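Local coordinates for DUF5348 domain-containing protein (PDB 3NRL) that is of unknown function, a small all-beta protein of the DUF5348 family that assembles as a pair of subunits, at residues R17-F22 and S26-L31; R49-M52 and W56-V59. All blocks are in the same frame, centred on the assembly; numbering follows the deposited sequence.

Contact 1: residues R17-F22 and S26-L31; sequences RYDIRF and SFYGGL. With SO4 (sulfate ion), chain C.
D19 reaches from strand 17-22 into the turn that follows strand 26-27 and meets two consecutive backbone amides there. Its CG stands anti to the backbone N (chi1 -166°), which brings OD1 to 2.9 Å from G29 N and 2.9 Å from G30 N. Both bonds are weak by angle, as expected when one oxygen sits between neighbouring N-H groups. I20 N also donates weakly to OD1, so three amides converge on this buried carboxylate oxygen. Backbone bonds flank the site: L31 N to Y18 O is nearly straight at 176°, while Y28 N to I20 O and F22 N to S26 O continue the antiparallel hairpin past the non-hydrogen-bonded pair R21-F27. G29 and G30 both have positive phi and carry the chain through the turn.

Packing is tight on the face that carries I20, F22, Y28 and L31. There I20 CB lies 3.9 Å from Y28 CB, I20 CD1 meets L31 CD2 at 4.0 Å, and L9 of strand 6-12 touches both I20 and L31. Beside them the F22 ring rests its CE2 3.8 Å from Y28 CB, the two side chains running the same way. On the other side R21 bends at chi3, and the F27 ring brings CZ over one face of its guanidinium, 3.3 Å from NH1, with the two planes 53° apart; the second subunit packs on both residues.

The looser end belongs to the partly exposed R17. Its extended chain carries NH1 to sulfate O1 (2.7 Å) and NH2 to O2, whereas its bond to L31 O is weak; a water also bridges L31 O and Y18 N. Amides converging on D19 OD1 would probably favour the charged carboxylate, consistent with a side chain that ties strand 17-22 to the glycine turn through several weak bonds.

Contact 2: residues R49-M52 and W56-V59; sequences RIEM and WYLV
A beta hairpin pairs the end of strand 44-52 with strand 56-59, and its register is regular: R49-V59 and E51-Y57 are hydrogen-bonded antiparallel pairs, I50-L58 and M52-W56 non-hydrogen-bonded ones. The four backbone bonds span 2.8 Å (V59 N to R49 O) to 3.0 Å (E51 N to Y57 O, for one).

On the face bearing I50, M52, W56 and L58, selenomethionine M52 bends at chi2 and chi3 and folds over the W56 indole. SE stands 4.2 Å from the centroid of the five-membered ring, 5° off its normal, a Met-aromatic contact. Methyl CE lies over the same face, 3.2 Å from W56 CE2. I50 CG1 approaches W56 CE3 to 3.8 Å, and its CB meets L58 CD2.

Across the sheet, Y57 lays its ring against E51: CG sits between the backbone N and carbonyl carbon (chi1 67°), and E51 CB lies over the ring face, 3.5 Å from CZ, a CH-pi contact. R49 NE holds E51 OE2 at 2.7 Å in the guanidinium plane, a salt bridge within the strand, while V59 CB lies over one guanidinium face.

Strand 56-59 is an outermost strand of the chain's antiparallel sheet. Inward, I50 and L58 pack on F37 of strand 36-41, and W56 NE1 bonds to G16 O beside strand 17-23.

Contact 1 and contact 2 are two hairpins in series along the chain, holding the opposite outermost strands of one antiparallel sheet, 26-27 and 56-59. Although their centres lie 15 Å apart, they touch directly, which is consistent with a strongly curled sheet. Y18 CE2 comes within 3.6 Å of W56 CB, their rings meeting edge to face, and Y18 CB reaches I50 CD1 at 4.1 Å. R17 NH1 is 3.7 Å from W56 CH2, so the indole adjoins the sulfate-binding arginine. The sulfate, probably from the crystallisation liquor, is also bonded to C33 N and lies about 4 Å from the W56 side chain; it may mark an anion-binding pocket between the hairpins.

Contact 1: residues R17-F22 and S26-L31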
loop_
_atom_site.group_PDB
_atom_site.type_symbol
_atom_site.label_atom_id
_atom_site.label_comp_id
_atom_site.label_asym_id
_atom_site.label_seq_id
_atom_site.Cartn_x
_atom_site.Cartn_y
_atom_site.Cartn_z
ATOM N N ARG A 17 13.395 -2.094 -2.368
ATOM C CA ARG A 17 13.025 -0.692 -2.309
ATOM C C ARG A 17 11.523 -0.532 -2.158
ATOM O O ARG A 17 10.742 -1.428 -2.494
ATOM C CB ARG A 17 13.438 0.028 -3.592
ATOM C CG ARG A 17 14.917 0.030 -3.899
ATOM C CD ARG A 17 15.157 0.681 -5.252
ATOM N NE ARG A 17 16.576 0.806 -5.566
ATOM C CZ ARG A 17 17.412 1.619 -4.930
ATOM N NH1 ARG A 17 16.973 2.385 -3.942
ATOM N NH2 ARG A 17 18.686 1.666 -5.285
ATOM N N TYR A 18 11.129 0.626 -1.646
ATOM C CA TYR A 18 9.723 0.953 -1.502
ATOM C C TYR A 18 9.355 1.579 -2.835
ATOM O O TYR A 18 10.219 2.114 -3.535
ATOM C CB TYR A 18 9.516 1.948 -0.354
ATOM C CG TYR A 18 9.211 1.256 0.952
ATOM C CD1 TYR A 18 7.912 0.848 1.257
ATOM C CD2 TYR A 18 10.233 0.915 1.835
ATOM C CE1 TYR A 18 7.640 0.111 2.408
ATOM C CE2 TYR A 18 9.974 0.178 2.981
ATOM C CZ TYR A 18 8.680 -0.223 3.263
ATOM O OH TYR A 18 8.432 -0.965 4.393
ATOM N N ASP A 19 8.087 1.490 -3.206
ATOM C CA ASP A 19 7.650 2.060 -4.468
ATOM C C ASP A 19 6.287 2.693 -4.271
ATOM O O ASP A 19 5.670 2.543 -3.218
ATOM C CB ASP A 19 7.595 0.969 -5.541
ATOM C CG ASP A 19 7.479 1.531 -6.948
ATOM O OD1 ASP A 19 7.634 2.758 -7.125
ATOM O OD2 ASP A 19 7.244 0.734 -7.880
ATOM N N ILE A 20 5.821 3.405 -5.285
ATOM C CA ILE A 20 4.533 4.063 -5.201
ATOM C C ILE A 20 3.628 3.668 -6.354
ATOM O O ILE A 20 4.008 3.770 -7.519
ATOM C CB ILE A 20 4.696 5.586 -5.220
ATOM C CG1 ILE A 20 5.467 6.040 -3.974
ATOM C CG2 ILE A 20 3.333 6.252 -5.295
ATOM C CD1 ILE A 20 5.843 7.495 -3.989
ATOM N N ARG A 21 2.432 3.204 -6.019
ATOM C CA ARG A 21 1.464 2.826 -7.034
ATOM C C ARG A 21 0.517 4.006 -7.224
ATOM O O ARG A 21 -0.204 4.386 -6.297
ATOM C CB ARG A 21 0.663 1.604 -6.599
ATOM C CG ARG A 21 -0.484 1.309 -7.550
ATOM C CD ARG A 21 -1.637 0.637 -6.836
ATOM N NE ARG A 21 -1.427 -0.794 -6.669
ATOM C CZ ARG A 21 -1.288 -1.642 -7.683
ATOM N NH1 ARG A 21 -1.334 -1.183 -8.926
ATOM N NH2 ARG A 21 -1.125 -2.941 -7.452
ATOM N N PHE A 22 0.520 4.581 -8.424
ATOM C CA PHE A 22 -0.338 5.720 -8.724
ATOM C C PHE A 22 -1.656 5.288 -9.352
ATOM O O PHE A 22 -2.703 5.878 -9.092
ATOM C CB PHE A 22 0.368 6.680 -9.682
ATOM C CG PHE A 22 1.569 7.354 -9.094
ATOM C CD1 PHE A 22 1.442 8.213 -8.010
ATOM C CD2 PHE A 22 2.831 7.146 -9.638
ATOM C CE1 PHE A 22 2.555 8.859 -7.475
ATOM C CE2 PHE A 22 3.950 7.785 -9.112
ATOM C CZ PHE A 22 3.812 8.643 -8.029
ATOM N N SER A 26 0.263 1.764 -12.970
ATOM C CA SER A 26 1.202 2.875 -13.076
ATOM C C SER A 26 1.976 2.964 -11.766
ATOM O O SER A 26 1.396 3.256 -10.720
ATOM C CB SER A 26 0.442 4.177 -13.327
ATOM O OG SER A 26 1.326 5.284 -13.347
ATOM N N PHE A 27 3.282 2.710 -11.836
ATOM C CA PHE A 27 4.146 2.732 -10.659
ATOM C C PHE A 27 5.270 3.751 -10.814
ATOM O O PHE A 27 5.655 4.093 -11.932
ATOM C CB PHE A 27 4.746 1.339 -10.443
ATOM C CG PHE A 27 3.720 0.267 -10.203
ATOM C CD1 PHE A 27 3.429 -0.158 -8.911
ATOM C CD2 PHE A 27 3.034 -0.311 -11.267
ATOM C CE1 PHE A 27 2.471 -1.141 -8.678
ATOM C CE2 PHE A 27 2.071 -1.297 -11.045
ATOM C CZ PHE A 27 1.789 -1.714 -9.746
ATOM N N TYR A 28 5.801 4.232 -9.693
ATOM C CA TYR A 28 6.883 5.213 -9.728
ATOM C C TYR A 28 8.176 4.583 -10.251
ATOM O O TYR A 28 8.952 5.234 -10.950
ATOM C CB TYR A 28 7.117 5.800 -8.331
ATOM C CG TYR A 28 8.202 6.851 -8.289
ATOM C CD1 TYR A 28 8.039 8.074 -8.938
ATOM C CD2 TYR A 28 9.403 6.615 -7.623
ATOM C CE1 TYR A 28 9.047 9.035 -8.926
ATOM C CE2 TYR A 28 10.417 7.570 -7.606
ATOM C CZ TYR A 28 10.233 8.774 -8.259
ATOM O OH TYR A 28 11.235 9.715 -8.266
ATOM N N GLY A 29 8.406 3.319 -9.907
ATOM C CA GLY A 29 9.600 2.639 -10.379
ATOM C C GLY A 29 10.636 2.354 -9.310
ATOM O O GLY A 29 11.633 1.678 -9.570
ATOM N N GLY A 30 10.410 2.865 -8.106
ATOM C CA GLY A 30 11.351 2.635 -7.028
ATOM C C GLY A 30 11.930 3.910 -6.451
ATOM O O GLY A 30 12.526 4.714 -7.166
ATOM N N LEU A 31 11.748 4.088 -5.146
ATOM C CA LEU A 31 12.250 5.255 -4.433
ATOM C C LEU A 31 13.710 5.068 -4.026
ATOM O O LEU A 31 14.093 4.008 -3.544
ATOM C CB LEU A 31 11.417 5.491 -3.177
ATOM C CG LEU A 31 9.945 5.836 -3.398
ATOM C CD1 LEU A 31 9.205 5.789 -2.063
ATOM C CD2 LEU A 31 9.835 7.209 -4.021
HETATM S S SO4 C . 20.042 4.226 -3.086
HETATM O O1 SO4 C . 18.602 4.202 -2.779
HETATM O O2 SO4 C . 20.409 3.009 -3.828
HETATM O O3 SO4 C . 20.349 5.417 -3.903
HETATM O O4 SO4 C . 20.809 4.278 -1.828
HETATM O O HOH W 1 12.761 2.669 -1.689
#

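Contact 2: residues R49-M52 and W56-V59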
loop_
_atom_site.group_PDB
_atom_site.type_symbol
_atom_site.label_atom_id
_atom_site.label_comp_id
_atom_site.label_asym_id
_atom_site.label_seq_id
_atom_site.Cartn_x
_atom_site.Cartn_y
_atom_site.Cartn_z
ATOM N N ARG A 49 11.054 12.492 3.998
ATOM C CA ARG A 49 12.160 12.121 3.129
ATOM C C ARG A 49 12.423 10.663 3.468
ATOM O O ARG A 49 12.460 10.304 4.643
ATOM C CB ARG A 49 13.400 12.975 3.443
ATOM C CG ARG A 49 14.551 12.795 2.456
ATOM C CD ARG A 49 15.701 13.780 2.707
ATOM N NE ARG A 49 16.451 13.489 3.927
ATOM C CZ ARG A 49 16.426 14.244 5.022
ATOM N NH1 ARG A 49 15.690 15.347 5.062
ATOM N NH2 ARG A 49 17.129 13.892 6.085
ATOM N N ILE A 50 12.569 9.812 2.459
ATOM C CA ILE A 50 12.830 8.411 2.752
ATOM C C ILE A 50 14.334 8.182 2.761
ATOM O O ILE A 50 15.054 8.695 1.908
ATOM C CB ILE A 50 12.146 7.462 1.739
ATOM C CG1 ILE A 50 12.297 6.016 2.213
ATOM C CG2 ILE A 50 12.746 7.637 0.349
ATOM C CD1 ILE A 50 11.365 5.046 1.521
ATOM N N GLU A 51 14.803 7.426 3.747
ATOM C CA GLU A 51 16.227 7.147 3.888
ATOM C C GLU A 51 16.447 5.686 4.239
ATOM O O GLU A 51 15.500 4.958 4.541
ATOM C CB GLU A 51 16.831 8.023 4.991
ATOM C CG GLU A 51 16.781 9.515 4.725
ATOM C CD GLU A 51 17.722 9.959 3.614
ATOM O OE1 GLU A 51 18.467 9.113 3.067
ATOM O OE2 GLU A 51 17.714 11.165 3.290
HETATM N N MSE A 52 17.708 5.269 4.207
HETATM C CA MSE A 52 18.072 3.894 4.522
HETATM C C MSE A 52 19.117 3.824 5.627
HETATM O O MSE A 52 20.205 4.389 5.505
HETATM C CB MSE A 52 18.624 3.197 3.276
HETATM C CG MSE A 52 19.235 1.833 3.546
HETATM SE SE MSE A 52 18.006 0.572 3.920
HETATM C CE MSE A 52 17.754 -0.065 2.307
ATOM N N TRP A 56 14.657 0.738 5.739
ATOM C CA TRP A 56 14.032 1.962 5.242
ATOM C C TRP A 56 13.226 2.669 6.328
ATOM O O TRP A 56 12.522 2.026 7.107
ATOM C CB TRP A 56 13.106 1.650 4.066
ATOM C CG TRP A 56 13.800 1.078 2.878
ATOM C CD1 TRP A 56 13.886 -0.237 2.532
ATOM C CD2 TRP A 56 14.511 1.806 1.870
ATOM N NE1 TRP A 56 14.606 -0.376 1.368
ATOM C CE2 TRP A 56 15.002 0.865 0.941
ATOM C CE3 TRP A 56 14.781 3.166 1.663
ATOM C CZ2 TRP A 56 15.747 1.236 -0.181
ATOM C CZ3 TRP A 56 15.525 3.536 0.541
ATOM C CH2 TRP A 56 15.998 2.573 -0.363
ATOM N N TYR A 57 13.321 3.995 6.373
ATOM C CA TYR A 57 12.574 4.760 7.360
ATOM C C TYR A 57 12.272 6.151 6.818
ATOM O O TYR A 57 12.872 6.589 5.835
ATOM C CB TYR A 57 13.364 4.867 8.669
ATOM C CG TYR A 57 14.624 5.696 8.575
ATOM C CD1 TYR A 57 14.620 7.046 8.919
ATOM C CD2 TYR A 57 15.825 5.126 8.151
ATOM C CE1 TYR A 57 15.783 7.809 8.852
ATOM C CE2 TYR A 57 16.996 5.882 8.077
ATOM C CZ TYR A 57 16.964 7.221 8.432
ATOM O OH TYR A 57 18.114 7.965 8.380
ATOM N N LEU A 58 11.331 6.840 7.450
ATOM C CA LEU A 58 10.977 8.175 6.998
ATOM C C LEU A 58 11.440 9.247 7.970
ATOM O O LEU A 58 11.321 9.101 9.188
ATOM C CB LEU A 58 9.463 8.286 6.812
ATOM C CG LEU A 58 8.793 7.289 5.864
ATOM C CD1 LEU A 58 7.294 7.583 5.800
ATOM C CD2 LEU A 58 9.413 7.388 4.480
ATOM N N VAL A 59 12.004 10.316 7.423
ATOM C CA VAL A 59 12.426 11.440 8.235
ATOM C C VAL A 59 11.265 12.423 8.103
ATOM O O VAL A 59 10.802 12.687 6.994
ATOM C CB VAL A 59 13.703 12.115 7.678
ATOM C CG1 VAL A 59 13.955 13.434 8.404
ATOM C CG2 VAL A 59 14.901 11.185 7.834
#